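Local coordinates for agglutinin (Rhizoctonia solani, PDB 4G9M), which probably binds carbohydrate as a fungal lectin of the ricin-type beta-trefoil class and assembles as a domain-swapped dimer, at residues B[14-19]-B[114-119]. Residues are numbered along the deposited sequence; the frame is centred on the assembly and turned at random.
Sequences NVSTGT and KESNPA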
loop_
_atom_site.group_PDB
_atom_site.type_symbol
_atom_site.label_atom_id
_atom_site.label_comp_id
_atom_site.label_asym_id
_atom_site.label_seq_id
_atom_site.Cartn_x
_atom_site.Cartn_y
_atom_site.Cartn_z
ATOM N N ASN B 14 10.627 3.933 -11.913
ATOM C CA ASN B 14 11.425 3.967 -10.687
ATOM C C ASN B 14 11.582 5.403 -10.184
ATOM O O ASN B 14 11.931 6.303 -10.940
ATOM C CB ASN B 14 12.787 3.315 -10.906
ATOM C CG ASN B 14 13.522 3.085 -9.621
ATOM O OD1 ASN B 14 14.312 3.922 -9.190
ATOM N ND2 ASN B 14 13.260 1.944 -8.986
ATOM N N VAL B 15 11.317 5.609 -8.896
ATOM C CA VAL B 15 11.375 6.943 -8.308
ATOM C C VAL B 15 12.786 7.558 -8.396
ATOM O O VAL B 15 12.940 8.745 -8.674
ATOM C CB VAL B 15 10.831 6.941 -6.847
ATOM C CG1 VAL B 15 11.186 8.240 -6.112
ATOM C CG2 VAL B 15 9.313 6.704 -6.831
ATOM N N SER B 16 13.813 6.744 -8.185
ATOM C CA SER B 16 15.181 7.249 -8.226
ATOM C C SER B 16 15.655 7.606 -9.637
ATOM O O SER B 16 16.204 8.690 -9.852
ATOM C CB SER B 16 16.152 6.233 -7.618
ATOM O OG SER B 16 17.504 6.700 -7.660
ATOM N N THR B 17 15.451 6.699 -10.587
ATOM C CA THR B 17 16.117 6.795 -11.889
ATOM C C THR B 17 15.267 7.414 -12.980
ATOM O O THR B 17 15.803 7.980 -13.936
ATOM C CB THR B 17 16.543 5.419 -12.403
ATOM O OG1 THR B 17 15.379 4.605 -12.618
ATOM C CG2 THR B 17 17.480 4.727 -11.414
ATOM N N GLY B 18 13.955 7.255 -12.873
ATOM C CA GLY B 18 13.059 7.674 -13.940
ATOM C C GLY B 18 12.951 6.641 -15.054
ATOM O O GLY B 18 12.230 6.841 -16.037
ATOM N N THR B 19 13.678 5.534 -14.910
ATOM C CA THR B 19 13.563 4.421 -15.843
ATOM C C THR B 19 12.434 3.502 -15.394
ATOM O O THR B 19 11.952 3.605 -14.253
ATOM C CB THR B 19 14.901 3.659 -16.031
ATOM O OG1 THR B 19 15.317 3.071 -14.791
ATOM C CG2 THR B 19 15.976 4.615 -16.504
ATOM N N LYS B 114 18.640 -2.181 -8.960
ATOM C CA LYS B 114 19.958 -2.380 -8.361
ATOM C C LYS B 114 20.846 -1.130 -8.337
ATOM O O LYS B 114 21.176 -0.571 -9.384
ATOM C CB LYS B 114 20.679 -3.523 -9.093
ATOM C CG LYS B 114 22.015 -3.962 -8.485
ATOM C CD LYS B 114 22.637 -5.029 -9.372
ATOM C CE LYS B 114 23.956 -5.539 -8.833
ATOM N NZ LYS B 114 24.612 -6.433 -9.838
ATOM N N GLU B 115 21.194 -0.693 -7.128
ATOM C CA GLU B 115 22.193 0.361 -6.923
ATOM C C GLU B 115 21.759 1.689 -7.561
ATOM O O GLU B 115 22.594 2.518 -7.927
ATOM C CB GLU B 115 23.573 -0.095 -7.430
ATOM C CG GLU B 115 24.202 -1.214 -6.571
ATOM C CD GLU B 115 25.390 -1.895 -7.228
ATOM O OE1 GLU B 115 25.599 -1.722 -8.451
ATOM O OE2 GLU B 115 26.108 -2.630 -6.516
ATOM N N SER B 116 20.451 1.865 -7.706
ATOM C CA SER B 116 19.871 3.096 -8.256
ATOM C C SER B 116 20.472 3.504 -9.608
ATOM O O SER B 116 20.534 4.691 -9.937
ATOM C CB SER B 116 20.034 4.251 -7.266
ATOM O OG SER B 116 19.629 3.878 -5.966
ATOM N N ASN B 117 20.901 2.521 -10.390
ATOM C CA ASN B 117 21.556 2.780 -11.671
ATOM C C ASN B 117 20.546 3.075 -12.786
ATOM O O ASN B 117 19.680 2.246 -13.090
ATOM C CB ASN B 117 22.436 1.580 -12.029
ATOM C CG ASN B 117 23.428 1.878 -13.134
ATOM O OD1 ASN B 117 23.226 2.774 -13.963
ATOM N ND2 ASN B 117 24.512 1.103 -13.163
ATOM N N PRO B 118 20.642 4.267 -13.396
ATOM C CA PRO B 118 19.696 4.621 -14.457
ATOM C C PRO B 118 20.056 4.051 -15.830
ATOM O O PRO B 118 19.392 4.397 -16.808
ATOM C CB PRO B 118 19.770 6.148 -14.486
ATOM C CG PRO B 118 21.145 6.464 -14.032
ATOM C CD PRO B 118 21.507 5.402 -13.018
ATOM N N ALA B 119 21.087 3.213 -15.908
ATOM C CA ALA B 119 21.499 2.623 -17.179
ATOM C C ALA B 119 20.469 1.617 -17.671
ATOM O O ALA B 119 19.834 0.937 -16.867
ATOM C CB ALA B 119 22.843 1.945 -17.039
HETATM O O HOH W 1 18.905 7.058 -9.640
HETATM O O HOH W 2 17.759 1.603 -14.976
#
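Thr17 sets its methyl branch against the backbone of Ser116 to Pro118. A chi1 of 63° puts CG2 anti to the carbonyl carbon of Thr17 and OG1 between that carbon and the backbone N, which sends the two branches to different partners. The methyl CG2 comes 3.4 Å from the carbonyl O of Ser116 and also meets Asn117 O and Pro118 N. One atom further back, Thr17 CB lies against CA and CB of Pro118, 3.9 Å from the latter. The hydroxyl OG1 donates to Thr19 OG1 at 2.7 Å.

Thr19 touches the second loop through its own methyl, CG2 lying 3.4 Å from Pro118 O. Its OG1, besides accepting the bond from Thr17, donates one to a water 2.9 Å away; that water in turn donates to the carbonyl oxygens of Asn117 and Ala119. Thr122 OG1 is within hydrogen-bonding distance of both oxygens, with one hydrogen to offer them. Ala119 N donates to Asn117 OD1 from above the carbonyl plane, an Asx turn.

At the other end Ser16 OG rests 3.5 Å from Ser116 CB. A second water donates to Ser116 O, the same carbonyl that the Thr17 methyl touches; it lies only 2.5 Å from Ser16 OG, so that leg is doubtful. Within 14-19, Asn14 OD1 accepts weak bonds from the backbone N of Ser16 and Thr17, while its ND2 is tied to Asn134 O.

The contact joins the loop between strands 8-14 and 20-23 to the one between 109-113 and 122-128, at the surface of the trefoil. No direct hydrogen bond crosses it: methyls against backbone carbonyls give the fit, and the polar link rests on the water at the end of the Thr17-Thr19 hydroxyl chain, the Ser16 water being less certain.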